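Local coordinates for protein ATP-dependent kinase YFH7 (PDB 2GA8) that is an ATP-dependent kinase with a P-loop, and could take part in assembly of the endoplasmic reticulum membrane, at residues 72-80 with 197-205; 124-134 with 188-198. One frame throughout, in Å; residues are numbered along the deposited sequence.

How the contacts relate
Both contacts use helix 192-206, which lies alongside the mixed sheet next to the parallel P-loop core. Contact 2 (124-134 with 188-198) holds the start of the helix against a hairpin, and contact 1 (72-80 with 197-205) covers its later turns with a loop; their centres are about 14 Å apart. Q197 and L198 serve both. The loop and the hairpin also touch directly, V76 CG1 lying 3.5 Å from V124 CG2 and L79 CD1 3.7 Å from V124 CG1. Contact 2 is near the nucleotide site: the side chain of F190 is about 8 Å from that of K37, which probably binds ATP. Contact 1 is away from that site.

Contact 1 of 2, residues 72-80 with 197-205; sequences MVNLVDSLK and QLCKILAKT. With SO4 (sulfate ion), chain I.
A loop lies across a helix here: L75, V76 and L79 of 72-80 rest on Q197, I201, K204 and T205, along one side of helix 192-206. L75 is the apolar centre, its two methyls straddling the T205 methyl. CD2 lies 3.5 Å from T205 CG2, while CD1 reaches I201 CG2 at 3.7 Å, the leucine crossing the isoleucine at about a right angle. V76 CG1 adds a looser touch on I201 CD1, at 4.1 Å. L79 puts its branched end against the amide of Q197, with CD2 3.9 Å from OE1. K204 suits the loop's polar margin: with CG trans to N (chi1 -175°) and the chain extended, NZ hydrogen-bonds N74 O, at a doubtfully short 2.5 Å, and forms a salt bridge to D77 OD2 at 2.9 Å. The ammonium bridges N74 O and D77 OD2, 3.1 Å apart, which would probably repel each other without it. D77 is the second residue of a type I turn, V76 to L79, closed by L79 N to V76 O. K200 NZ donates to sulfate O2 at 2.8 Å, and K279 also holds this ion. I136 of strand 134-136 receives L75, V76 and I201, while C199 packs on helix 275-285.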
ATOM      1  N   MET A  72      23.591   5.670   2.919  1.00 26.45           N
ATOM      2  CA  MET A  72      22.227   5.222   2.671  1.00 27.87           C
ATOM      3  C   MET A  72      21.282   5.790   3.718  1.00 28.27           C
ATOM      4  O   MET A  72      21.644   5.895   4.889  1.00 29.85           O
ATOM      5  CB  MET A  72      22.156   3.696   2.728  1.00 28.23           C
ATOM      6  CG  MET A  72      23.023   2.993   1.713  1.00 30.18           C
ATOM      7  SD  MET A  72      22.533   3.425   0.044  1.00 31.79           S
ATOM      8  CE  MET A  72      21.010   2.504  -0.095  1.00 28.53           C
ATOM      9  N   VAL A  73      20.075   6.158   3.301  1.00 26.40           N
ATOM     10  CA  VAL A  73      19.089   6.683   4.237  1.00 27.01           C
ATOM     11  C   VAL A  73      18.757   5.549   5.203  1.00 27.01           C
ATOM     12  O   VAL A  73      18.480   4.430   4.771  1.00 27.56           O
ATOM     13  CB  VAL A  73      17.792   7.120   3.512  1.00 27.12           C
ATOM     14  CG1 VAL A  73      16.749   7.571   4.526  1.00 27.78           C
ATOM     15  CG2 VAL A  73      18.096   8.246   2.536  1.00 28.13           C
ATOM     16  N   ASN A  74      18.813   5.824   6.502  1.00 28.10           N
ATOM     17  CA  ASN A  74      18.498   4.802   7.497  1.00 29.86           C
ATOM     18  C   ASN A  74      16.992   4.872   7.706  1.00 29.38           C
ATOM     19  O   ASN A  74      16.478   5.852   8.238  1.00 28.93           O
ATOM     20  CB  ASN A  74      19.224   5.082   8.815  1.00 32.11           C
ATOM     21  CG  ASN A  74      19.224   3.881   9.741  1.00 34.53           C
ATOM     22  OD1 ASN A  74      18.182   3.272   9.984  1.00 36.11           O
ATOM     23  ND2 ASN A  74      20.395   3.538  10.267  1.00 35.32           N
ATOM     24  N   LEU A  75      16.285   3.832   7.287  1.00 28.09           N
ATOM     25  CA  LEU A  75      14.835   3.846   7.392  1.00 28.33           C
ATOM     26  C   LEU A  75      14.231   3.278   8.661  1.00 29.26           C
ATOM     27  O   LEU A  75      13.126   3.664   9.042  1.00 30.55           O
ATOM     28  CB  LEU A  75      14.238   3.137   6.176  1.00 26.46           C
ATOM     29  CG  LEU A  75      14.659   3.779   4.852  1.00 23.73           C
ATOM     30  CD1 LEU A  75      14.134   2.965   3.691  1.00 25.96           C
ATOM     31  CD2 LEU A  75      14.147   5.209   4.800  1.00 23.88           C
ATOM     32  N   VAL A  76      14.944   2.383   9.331  1.00 28.66           N
ATOM     33  CA  VAL A  76      14.402   1.780  10.539  1.00 31.36           C
ATOM     34  C   VAL A  76      15.274   1.907  11.781  1.00 31.75           C
ATOM     35  O   VAL A  76      15.265   1.030  12.645  1.00 31.14           O
ATOM     36  CB  VAL A  76      14.076   0.292  10.299  1.00 32.45           C
ATOM     37  CG1 VAL A  76      12.971   0.173   9.261  1.00 34.92           C
ATOM     38  CG2 VAL A  76      15.321  -0.447   9.830  1.00 32.44           C
ATOM     39  N   ASP A  77      16.018   3.003  11.874  1.00 32.04           N
ATOM     40  CA  ASP A  77      16.876   3.244  13.026  1.00 33.99           C
ATOM     41  C   ASP A  77      16.024   3.522  14.268  1.00 32.32           C
ATOM     42  O   ASP A  77      16.444   3.254  15.391  1.00 32.50           O
ATOM     43  CB  ASP A  77      17.796   4.436  12.752  1.00 37.18           C
ATOM     44  CG  ASP A  77      17.029   5.681  12.342  1.00 39.91           C
ATOM     45  OD1 ASP A  77      16.209   6.169  13.149  1.00 42.40           O
ATOM     46  OD2 ASP A  77      17.243   6.169  11.212  1.00 42.86           O
ATOM     47  N   SER A  78      14.824   4.053  14.051  1.00 32.26           N
ATOM     48  CA  SER A  78      13.906   4.382  15.140  1.00 31.88           C
ATOM     49  C   SER A  78      13.240   3.143  15.741  1.00 30.69           C
ATOM     50  O   SER A  78      12.598   3.222  16.789  1.00 30.29           O
ATOM     51  CB  SER A  78      12.819   5.338  14.639  1.00 33.97           C
ATOM     52  OG  SER A  78      13.379   6.517  14.091  1.00 37.74           O
ATOM     53  N   LEU A  79      13.391   2.004  15.074  1.00 27.91           N
ATOM     54  CA  LEU A  79      12.792   0.761  15.544  1.00 26.77           C
ATOM     55  C   LEU A  79      13.747  -0.040  16.413  1.00 26.48           C
ATOM     56  O   LEU A  79      14.955  -0.019  16.199  1.00 25.71           O
ATOM     57  CB  LEU A  79      12.365  -0.102  14.358  1.00 24.53           C
ATOM     58  CG  LEU A  79      11.295   0.458  13.420  1.00 20.13           C
ATOM     59  CD1 LEU A  79      10.943  -0.617  12.396  1.00 22.21           C
ATOM     60  CD2 LEU A  79      10.063   0.872  14.214  1.00 20.94           C
ATOM     61  N   LYS A  80      13.203  -0.750  17.395  1.00 26.97           N
ATOM     62  CA  LYS A  80      14.044  -1.557  18.261  1.00 27.28           C
ATOM     63  C   LYS A  80      14.384  -2.847  17.526  1.00 27.80           C
ATOM     64  O   LYS A  80      13.588  -3.352  16.725  1.00 27.07           O
ATOM     65  CB  LYS A  80      13.336  -1.863  19.588  1.00 29.59           C
ATOM     66  CG  LYS A  80      12.665  -3.226  19.663  1.00 32.66           C
ATOM     67  CD  LYS A  80      12.083  -3.470  21.053  1.00 35.12           C
ATOM     68  CE  LYS A  80      11.502  -4.870  21.172  1.00 35.44           C
ATOM     69  NZ  LYS A  80      12.554  -5.907  20.973  1.00 35.94           N
ATOM     70  N   GLN A 197       3.809   1.510   9.382  1.00 11.79           N
ATOM     71  CA  GLN A 197       5.261   1.579   9.371  1.00 13.29           C
ATOM     72  C   GLN A 197       5.770   1.754   7.942  1.00 12.11           C
ATOM     73  O   GLN A 197       6.743   2.463   7.712  1.00 12.49           O
ATOM     74  CB  GLN A 197       5.872   0.324  10.004  1.00 13.07           C
ATOM     75  CG  GLN A 197       7.362   0.448  10.307  1.00 15.16           C
ATOM     76  CD  GLN A 197       7.691   1.652  11.186  1.00 16.12           C
ATOM     77  OE1 GLN A 197       6.986   1.942  12.149  1.00 19.10           O
ATOM     78  NE2 GLN A 197       8.775   2.345  10.859  1.00 18.13           N
ATOM     79  N   LEU A 198       5.121   1.108   6.977  1.00 11.93           N
ATOM     80  CA  LEU A 198       5.539   1.280   5.587  1.00 11.92           C
ATOM     81  C   LEU A 198       5.325   2.746   5.214  1.00 11.59           C
ATOM     82  O   LEU A 198       6.152   3.346   4.531  1.00 12.36           O
ATOM     83  CB  LEU A 198       4.721   0.383   4.647  1.00 11.75           C
ATOM     84  CG  LEU A 198       4.941   0.612   3.144  1.00 11.19           C
ATOM     85  CD1 LEU A 198       6.396   0.345   2.784  1.00 13.00           C
ATOM     86  CD2 LEU A 198       4.015  -0.308   2.340  1.00 13.99           C
ATOM     87  N   CYS A 199       4.217   3.326   5.667  1.00 11.14           N
ATOM     88  CA  CYS A 199       3.941   4.728   5.359  1.00 11.00           C
ATOM     89  C   CYS A 199       4.978   5.661   5.974  1.00 10.40           C
ATOM     90  O   CYS A 199       5.342   6.656   5.363  1.00 10.79           O
ATOM     91  CB  CYS A 199       2.537   5.120   5.811  1.00 11.12           C
ATOM     92  SG  CYS A 199       1.250   4.288   4.863  1.00 12.36           S
ATOM     93  N   LYS A 200       5.469   5.332   7.170  1.00 11.43           N
ATOM     94  CA  LYS A 200       6.492   6.161   7.815  1.00 13.33           C
ATOM     95  C   LYS A 200       7.801   6.052   7.025  1.00 12.18           C
ATOM     96  O   LYS A 200       8.545   7.023   6.888  1.00 12.95           O
ATOM     97  CB  LYS A 200       6.740   5.700   9.252  1.00 12.23           C
ATOM     98  CG  LYS A 200       5.567   5.899  10.192  1.00 15.21           C
ATOM     99  CD  LYS A 200       5.979   5.585  11.629  1.00 17.55           C
ATOM    100  CE  LYS A 200       4.874   5.925  12.611  1.00 19.62           C
ATOM    101  NZ  LYS A 200       5.312   5.672  14.015  1.00 21.74           N
ATOM    102  N   ILE A 201       8.084   4.854   6.527  1.00 11.75           N
ATOM    103  CA  ILE A 201       9.283   4.612   5.740  1.00 12.43           C
ATOM    104  C   ILE A 201       9.178   5.403   4.441  1.00 11.65           C
ATOM    105  O   ILE A 201      10.131   6.062   4.023  1.00 10.85           O
ATOM    106  CB  ILE A 201       9.436   3.102   5.429  1.00 13.21           C
ATOM    107  CG1 ILE A 201       9.845   2.361   6.705  1.00 15.24           C
ATOM    108  CG2 ILE A 201      10.447   2.886   4.308  1.00 14.30           C
ATOM    109  CD1 ILE A 201       9.903   0.859   6.558  1.00 19.41           C
ATOM    110  N   LEU A 202       8.010   5.348   3.807  1.00 10.83           N
ATOM    111  CA  LEU A 202       7.815   6.085   2.567  1.00 11.42           C
ATOM    112  C   LEU A 202       7.938   7.592   2.780  1.00 11.49           C
ATOM    113  O   LEU A 202       8.542   8.298   1.969  1.00 14.03           O
ATOM    114  CB  LEU A 202       6.447   5.758   1.962  1.00 12.67           C
ATOM    115  CG  LEU A 202       6.287   4.326   1.449  1.00 12.96           C
ATOM    116  CD1 LEU A 202       4.865   4.121   0.939  1.00 15.67           C
ATOM    117  CD2 LEU A 202       7.295   4.073   0.333  1.00 16.07           C
ATOM    118  N   ALA A 203       7.362   8.089   3.869  1.00 11.89           N
ATOM    119  CA  ALA A 203       7.427   9.515   4.151  1.00 10.90           C
ATOM    120  C   ALA A 203       8.870   9.935   4.381  1.00 11.45           C
ATOM    121  O   ALA A 203       9.278  11.023   3.980  1.00 11.88           O
ATOM    122  CB  ALA A 203       6.571   9.862   5.373  1.00 10.36           C
ATOM    123  N   LYS A 204       9.645   9.069   5.025  1.00 11.49           N
ATOM    124  CA  LYS A 204      11.042   9.384   5.285  1.00 13.07           C
ATOM    125  C   LYS A 204      11.827   9.420   3.977  1.00 13.27           C
ATOM    126  O   LYS A 204      12.709  10.263   3.808  1.00 14.44           O
ATOM    127  CB  LYS A 204      11.660   8.360   6.243  1.00 14.65           C
ATOM    128  CG  LYS A 204      13.092   8.700   6.650  1.00 18.81           C
ATOM    129  CD  LYS A 204      13.551   7.897   7.865  1.00 22.23           C
ATOM    130  CE  LYS A 204      14.937   8.347   8.313  1.00 26.30           C
ATOM    131  NZ  LYS A 204      15.364   7.692   9.581  1.00 28.85           N
ATOM    132  N   THR A 205      11.521   8.516   3.046  1.00 13.11           N
ATOM    133  CA  THR A 205      12.246   8.529   1.778  1.00 14.84           C
ATOM    134  C   THR A 205      11.813   9.718   0.928  1.00 16.78           C
ATOM    135  O   THR A 205      12.568  10.198   0.084  1.00 19.57           O
ATOM    136  CB  THR A 205      12.057   7.215   0.965  1.00 13.82           C
ATOM    137  OG1 THR A 205      10.665   6.958   0.737  1.00 15.25           O
ATOM    138  CG2 THR A 205      12.671   6.049   1.709  1.00 14.71           C
TER
HETATM  139  S   SO4 I 405       2.658   5.966  16.561  1.00 69.67           S
HETATM  140  O1  SO4 I 405       1.802   4.832  16.158  1.00 69.10           O
HETATM  141  O2  SO4 I 405       4.071   5.537  16.553  1.00 69.34           O
HETATM  142  O3  SO4 I 405       2.477   7.084  15.615  1.00 68.30           O
HETATM  143  O4  SO4 I 405       2.285   6.406  17.920  1.00 68.64           O
HETATM  144  O   HOH W   1      12.808   7.819  11.796  1.00 33.03           O

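Contact 2 of 2, residues 124-134 with 188-198; sequences VVARGGTANAI and STFDSNNFLQL
A126 and N194 bring their CA atoms within 5.2 Å, and those of G128 and D191 are 5.3 Å apart, so the type I turn A126-G129 sits on the first turn of the helix. Next to the turn, V124 and I134 are a hydrogen-bonded antiparallel pair, with V124 N 2.8 Å from I134 O. D191 is the helix N-cap and joins the two segments: OD1 accepts from N194 N at 3.0 Å and OD2 from G128 N at 2.8 Å, both donors well out of the carboxylate plane, on opposite faces. G128 suits its place because a CB would run into D191 OD2 and N132 OD1. Small A126 lets the backbones approach, its CB 3.5 Å from N193 CB. In this hairpin of the mixed sheet, I134 CD1 meets L198 CB at 3.6 Å, and V124 CG1 lies against Q197 CG. R127, with CG between N and the carbonyl carbon (chi1 77°) and a bend at chi3, lays its guanidinium over D191 CA. NH1 donates to N193 OD1 at 2.8 Å in the guanidinium plane, with an N-H...O angle of 154°, and weakly to S192 OG, whose stronger partner is E275. An alanine here would remove the guanidinium and is likely to leave N193 OD1 without the NH1 donor and V101 O without the NE donor. N193 ND2 donates to the F106 and D103 carbonyls.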
ATOM      1  N   VAL A 124      11.299  -5.936   8.667  1.00 16.50           N
ATOM      2  CA  VAL A 124      10.529  -5.144   9.616  1.00 15.86           C
ATOM      3  C   VAL A 124       9.192  -5.853   9.782  1.00 14.26           C
ATOM      4  O   VAL A 124       8.459  -6.029   8.810  1.00 11.92           O
ATOM      5  CB  VAL A 124      10.286  -3.715   9.086  1.00 16.61           C
ATOM      6  CG1 VAL A 124       9.376  -2.945  10.045  1.00 15.85           C
ATOM      7  CG2 VAL A 124      11.622  -2.993   8.915  1.00 18.76           C
ATOM      8  N   VAL A 125       8.888  -6.280  11.006  1.00 13.96           N
ATOM      9  CA  VAL A 125       7.639  -6.985  11.278  1.00 14.48           C
ATOM     10  C   VAL A 125       6.859  -6.358  12.422  1.00 15.07           C
ATOM     11  O   VAL A 125       7.431  -5.709  13.297  1.00 14.32           O
ATOM     12  CB  VAL A 125       7.882  -8.476  11.633  1.00 14.58           C
ATOM     13  CG1 VAL A 125       8.445  -9.213  10.432  1.00 15.09           C
ATOM     14  CG2 VAL A 125       8.839  -8.588  12.821  1.00 15.46           C
ATOM     15  N   ALA A 126       5.545  -6.552  12.395  1.00 15.28           N
ATOM     16  CA  ALA A 126       4.673  -6.033  13.434  1.00 15.78           C
ATOM     17  C   ALA A 126       3.802  -7.172  13.959  1.00 15.65           C
ATOM     18  O   ALA A 126       4.229  -8.324  13.967  1.00 16.12           O
ATOM     19  CB  ALA A 126       3.817  -4.894  12.897  1.00 15.65           C
ATOM     20  N   ARG A 127       2.576  -6.874  14.369  1.00 16.38           N
ATOM     21  CA  ARG A 127       1.735  -7.918  14.942  1.00 17.06           C
ATOM     22  C   ARG A 127       1.369  -9.083  14.030  1.00 17.33           C
ATOM     23  O   ARG A 127       0.959 -10.131  14.513  1.00 19.65           O
ATOM     24  CB  ARG A 127       0.475  -7.303  15.561  1.00 16.97           C
ATOM     25  CG  ARG A 127      -0.626  -6.879  14.605  1.00 14.86           C
ATOM     26  CD  ARG A 127      -1.752  -6.255  15.429  1.00 15.15           C
ATOM     27  NE  ARG A 127      -3.084  -6.548  14.909  1.00 15.40           N
ATOM     28  CZ  ARG A 127      -3.790  -5.728  14.138  1.00 16.82           C
ATOM     29  NH1 ARG A 127      -3.294  -4.547  13.781  1.00 16.12           N
ATOM     30  NH2 ARG A 127      -5.004  -6.083  13.738  1.00 14.37           N
ATOM     31  N   GLY A 128       1.538  -8.912  12.723  1.00 16.29           N
ATOM     32  CA  GLY A 128       1.220  -9.979  11.790  1.00 15.65           C
ATOM     33  C   GLY A 128       2.363 -10.966  11.608  1.00 16.29           C
ATOM     34  O   GLY A 128       2.193 -12.028  11.012  1.00 16.86           O
ATOM     35  N   GLY A 129       3.539 -10.619  12.118  1.00 16.44           N
ATOM     36  CA  GLY A 129       4.671 -11.518  11.992  1.00 16.79           C
ATOM     37  C   GLY A 129       5.334 -11.456  10.631  1.00 16.32           C
ATOM     38  O   GLY A 129       5.109 -10.524   9.861  1.00 15.02           O
ATOM     39  N   THR A 130       6.137 -12.469  10.318  1.00 16.38           N
ATOM     40  CA  THR A 130       6.861 -12.498   9.053  1.00 17.07           C
ATOM     41  C   THR A 130       6.012 -12.473   7.788  1.00 16.35           C
ATOM     42  O   THR A 130       6.486 -12.041   6.737  1.00 16.38           O
ATOM     43  CB  THR A 130       7.800 -13.718   8.981  1.00 17.64           C
ATOM     44  OG1 THR A 130       7.029 -14.919   9.074  1.00 20.73           O
ATOM     45  CG2 THR A 130       8.805 -13.673  10.115  1.00 17.23           C
ATOM     46  N   ALA A 131       4.766 -12.929   7.879  1.00 17.15           N
ATOM     47  CA  ALA A 131       3.887 -12.960   6.712  1.00 16.24           C
ATOM     48  C   ALA A 131       3.619 -11.576   6.120  1.00 15.16           C
ATOM     49  O   ALA A 131       3.348 -11.452   4.928  1.00 15.15           O
ATOM     50  CB  ALA A 131       2.567 -13.637   7.067  1.00 16.66           C
ATOM     51  N   ASN A 132       3.684 -10.538   6.949  1.00 13.78           N
ATOM     52  CA  ASN A 132       3.447  -9.178   6.467  1.00 14.06           C
ATOM     53  C   ASN A 132       4.718  -8.343   6.564  1.00 14.64           C
ATOM     54  O   ASN A 132       4.667  -7.115   6.590  1.00 12.43           O
ATOM     55  CB  ASN A 132       2.348  -8.505   7.295  1.00 12.63           C
ATOM     56  CG  ASN A 132       1.072  -9.322   7.340  1.00 13.87           C
ATOM     57  OD1 ASN A 132       0.589  -9.676   8.412  1.00 13.71           O
ATOM     58  ND2 ASN A 132       0.518  -9.619   6.173  1.00 12.91           N
ATOM     59  N   ALA A 133       5.862  -9.013   6.619  1.00 14.41           N
ATOM     60  CA  ALA A 133       7.133  -8.316   6.737  1.00 14.59           C
ATOM     61  C   ALA A 133       7.461  -7.402   5.563  1.00 14.50           C
ATOM     62  O   ALA A 133       7.130  -7.694   4.410  1.00 14.73           O
ATOM     63  CB  ALA A 133       8.271  -9.332   6.923  1.00 17.39           C
ATOM     64  N   ILE A 134       8.104  -6.286   5.889  1.00 14.31           N
ATOM     65  CA  ILE A 134       8.582  -5.318   4.907  1.00 15.35           C
ATOM     66  C   ILE A 134      10.079  -5.613   4.903  1.00 16.56           C
ATOM     67  O   ILE A 134      10.665  -5.817   5.966  1.00 15.55           O
ATOM     68  CB  ILE A 134       8.367  -3.866   5.385  1.00 15.53           C
ATOM     69  CG1 ILE A 134       6.869  -3.556   5.444  1.00 15.34           C
ATOM     70  CG2 ILE A 134       9.102  -2.892   4.459  1.00 16.22           C
ATOM     71  CD1 ILE A 134       6.541  -2.296   6.229  1.00 15.74           C
ATOM     72  N   SER A 188      -9.705  -4.814  11.426  1.00 14.88           N
ATOM     73  CA  SER A 188      -8.938  -5.537  12.431  1.00 16.06           C
ATOM     74  C   SER A 188      -8.265  -6.814  11.945  1.00 15.72           C
ATOM     75  O   SER A 188      -7.570  -7.474  12.722  1.00 17.28           O
ATOM     76  CB  SER A 188      -9.829  -5.862  13.638  1.00 18.67           C
ATOM     77  OG  SER A 188     -10.866  -6.755  13.275  1.00 21.68           O
ATOM     78  N   THR A 189      -8.453  -7.167  10.675  1.00 14.22           N
ATOM     79  CA  THR A 189      -7.832  -8.382  10.143  1.00 14.27           C
ATOM     80  C   THR A 189      -6.630  -8.093   9.244  1.00 13.16           C
ATOM     81  O   THR A 189      -6.228  -8.933   8.443  1.00 12.84           O
ATOM     82  CB  THR A 189      -8.852  -9.268   9.365  1.00 14.88           C
ATOM     83  OG1 THR A 189      -9.421  -8.531   8.280  1.00 18.67           O
ATOM     84  CG2 THR A 189      -9.954  -9.747  10.295  1.00 18.46           C
ATOM     85  N   PHE A 190      -6.056  -6.902   9.397  1.00 12.26           N
ATOM     86  CA  PHE A 190      -4.878  -6.479   8.632  1.00 12.90           C
ATOM     87  C   PHE A 190      -3.831  -6.020   9.637  1.00 14.52           C
ATOM     88  O   PHE A 190      -4.179  -5.521  10.714  1.00 13.40           O
ATOM     89  CB  PHE A 190      -5.197  -5.278   7.739  1.00 14.98           C
ATOM     90  CG  PHE A 190      -6.042  -5.597   6.549  1.00 16.26           C
ATOM     91  CD1 PHE A 190      -5.454  -5.879   5.319  1.00 15.97           C
ATOM     92  CD2 PHE A 190      -7.431  -5.578   6.644  1.00 17.33           C
ATOM     93  CE1 PHE A 190      -6.238  -6.130   4.199  1.00 17.68           C
ATOM     94  CE2 PHE A 190      -8.224  -5.828   5.531  1.00 17.56           C
ATOM     95  CZ  PHE A 190      -7.630  -6.103   4.303  1.00 17.76           C
ATOM     96  N   ASP A 191      -2.557  -6.184   9.296  1.00 12.67           N
ATOM     97  CA  ASP A 191      -1.497  -5.720  10.184  1.00 12.97           C
ATOM     98  C   ASP A 191      -1.389  -4.208   9.942  1.00 11.93           C
ATOM     99  O   ASP A 191      -0.515  -3.741   9.203  1.00 11.00           O
ATOM    100  CB  ASP A 191      -0.162  -6.397   9.847  1.00 10.83           C
ATOM    101  CG  ASP A 191       0.911  -6.110  10.880  1.00 11.35           C
ATOM    102  OD1 ASP A 191       0.761  -5.134  11.644  1.00 10.68           O
ATOM    103  OD2 ASP A 191       1.910  -6.850  10.925  1.00 12.08           O
ATOM    104  N   SER A 192      -2.292  -3.447  10.554  1.00 11.74           N
ATOM    105  CA  SER A 192      -2.297  -1.996  10.397  1.00 11.29           C
ATOM    106  C   SER A 192      -1.014  -1.378  10.939  1.00 10.19           C
ATOM    107  O   SER A 192      -0.579  -0.326  10.459  1.00 11.41           O
ATOM    108  CB  SER A 192      -3.503  -1.381  11.118  1.00 11.01           C
ATOM    109  OG  SER A 192      -3.446  -1.640  12.506  1.00 12.50           O
ATOM    110  N   ASN A 193      -0.423  -2.034  11.940  1.00  9.63           N
ATOM    111  CA  ASN A 193       0.819  -1.582  12.567  1.00 12.94           C
ATOM    112  C   ASN A 193       1.933  -1.481  11.524  1.00 11.88           C
ATOM    113  O   ASN A 193       2.607  -0.453  11.399  1.00 12.60           O
ATOM    114  CB  ASN A 193       1.298  -2.585  13.636  1.00 12.16           C
ATOM    115  CG  ASN A 193       0.212  -2.982  14.633  1.00 15.80           C
ATOM    116  OD1 ASN A 193      -0.963  -3.061  14.297  1.00 15.87           O
ATOM    117  ND2 ASN A 193       0.623  -3.273  15.865  1.00 13.50           N
ATOM    118  N   ASN A 194       2.135  -2.569  10.788  1.00 13.04           N
ATOM    119  CA  ASN A 194       3.191  -2.595   9.788  1.00 11.46           C
ATOM    120  C   ASN A 194       2.862  -1.781   8.542  1.00 11.61           C
ATOM    121  O   ASN A 194       3.768  -1.294   7.868  1.00 12.18           O
ATOM    122  CB  ASN A 194       3.552  -4.040   9.409  1.00 11.57           C
ATOM    123  CG  ASN A 194       5.055  -4.262   9.338  1.00 13.52           C
ATOM    124  OD1 ASN A 194       5.540  -5.120   8.598  1.00 13.22           O
ATOM    125  ND2 ASN A 194       5.798  -3.491  10.118  1.00  9.10           N
ATOM    126  N   PHE A 195       1.581  -1.628   8.219  1.00  9.86           N
ATOM    127  CA  PHE A 195       1.242  -0.823   7.055  1.00 10.35           C
ATOM    128  C   PHE A 195       1.584   0.628   7.392  1.00 10.86           C
ATOM    129  O   PHE A 195       2.132   1.365   6.574  1.00  9.76           O
ATOM    130  CB  PHE A 195      -0.238  -0.928   6.702  1.00 11.35           C
ATOM    131  CG  PHE A 195      -0.567  -0.300   5.383  1.00 13.43           C
ATOM    132  CD1 PHE A 195      -0.380  -1.008   4.201  1.00 14.03           C
ATOM    133  CD2 PHE A 195      -0.960   1.031   5.309  1.00 15.50           C
ATOM    134  CE1 PHE A 195      -0.576  -0.398   2.962  1.00 14.62           C
ATOM    135  CE2 PHE A 195      -1.155   1.651   4.074  1.00 15.43           C
ATOM    136  CZ  PHE A 195      -0.962   0.936   2.903  1.00 15.11           C
ATOM    137  N   LEU A 196       1.246   1.042   8.607  1.00 12.91           N
ATOM    138  CA  LEU A 196       1.562   2.393   9.039  1.00 11.57           C
ATOM    139  C   LEU A 196       3.081   2.555   8.996  1.00 12.09           C
ATOM    140  O   LEU A 196       3.591   3.604   8.602  1.00 12.59           O
ATOM    141  CB  LEU A 196       1.050   2.637  10.462  1.00 14.06           C
ATOM    142  CG  LEU A 196       1.434   3.983  11.087  1.00 15.12           C
ATOM    143  CD1 LEU A 196       0.920   5.120  10.206  1.00 15.65           C
ATOM    144  CD2 LEU A 196       0.843   4.083  12.498  1.00 17.98           C
ATOM    145  N   GLN A 197       3.809   1.510   9.382  1.00 11.79           N
ATOM    146  CA  GLN A 197       5.261   1.579   9.371  1.00 13.29           C
ATOM    147  C   GLN A 197       5.770   1.754   7.942  1.00 12.11           C
ATOM    148  O   GLN A 197       6.743   2.463   7.712  1.00 12.49           O
ATOM    149  CB  GLN A 197       5.872   0.324  10.004  1.00 13.07           C
ATOM    150  CG  GLN A 197       7.362   0.448  10.307  1.00 15.16           C
ATOM    151  CD  GLN A 197       7.691   1.652  11.186  1.00 16.12           C
ATOM    152  OE1 GLN A 197       6.986   1.942  12.149  1.00 19.10           O
ATOM    153  NE2 GLN A 197       8.775   2.345  10.859  1.00 18.13           N
ATOM    154  N   LEU A 198       5.121   1.108   6.977  1.00 11.93           N
ATOM    155  CA  LEU A 198       5.539   1.280   5.587  1.00 11.92           C
ATOM    156  C   LEU A 198       5.325   2.746   5.214  1.00 11.59           C
ATOM    157  O   LEU A 198       6.152   3.346   4.531  1.00 12.36           O
ATOM    158  CB  LEU A 198       4.721   0.383   4.647  1.00 11.75           C
ATOM    159  CG  LEU A 198       4.941   0.612   3.144  1.00 11.19           C
ATOM    160  CD1 LEU A 198       6.396   0.345   2.784  1.00 13.00           C
ATOM    161  CD2 LEU A 198       4.015  -0.308   2.340  1.00 13.99           C
TER
HETATM  162  O   HOH W   2       4.314  -7.840  10.150  1.00 12.91           O
HETATM  163  O   HOH W   3      -5.866  -3.594  12.437  1.00 15.64           O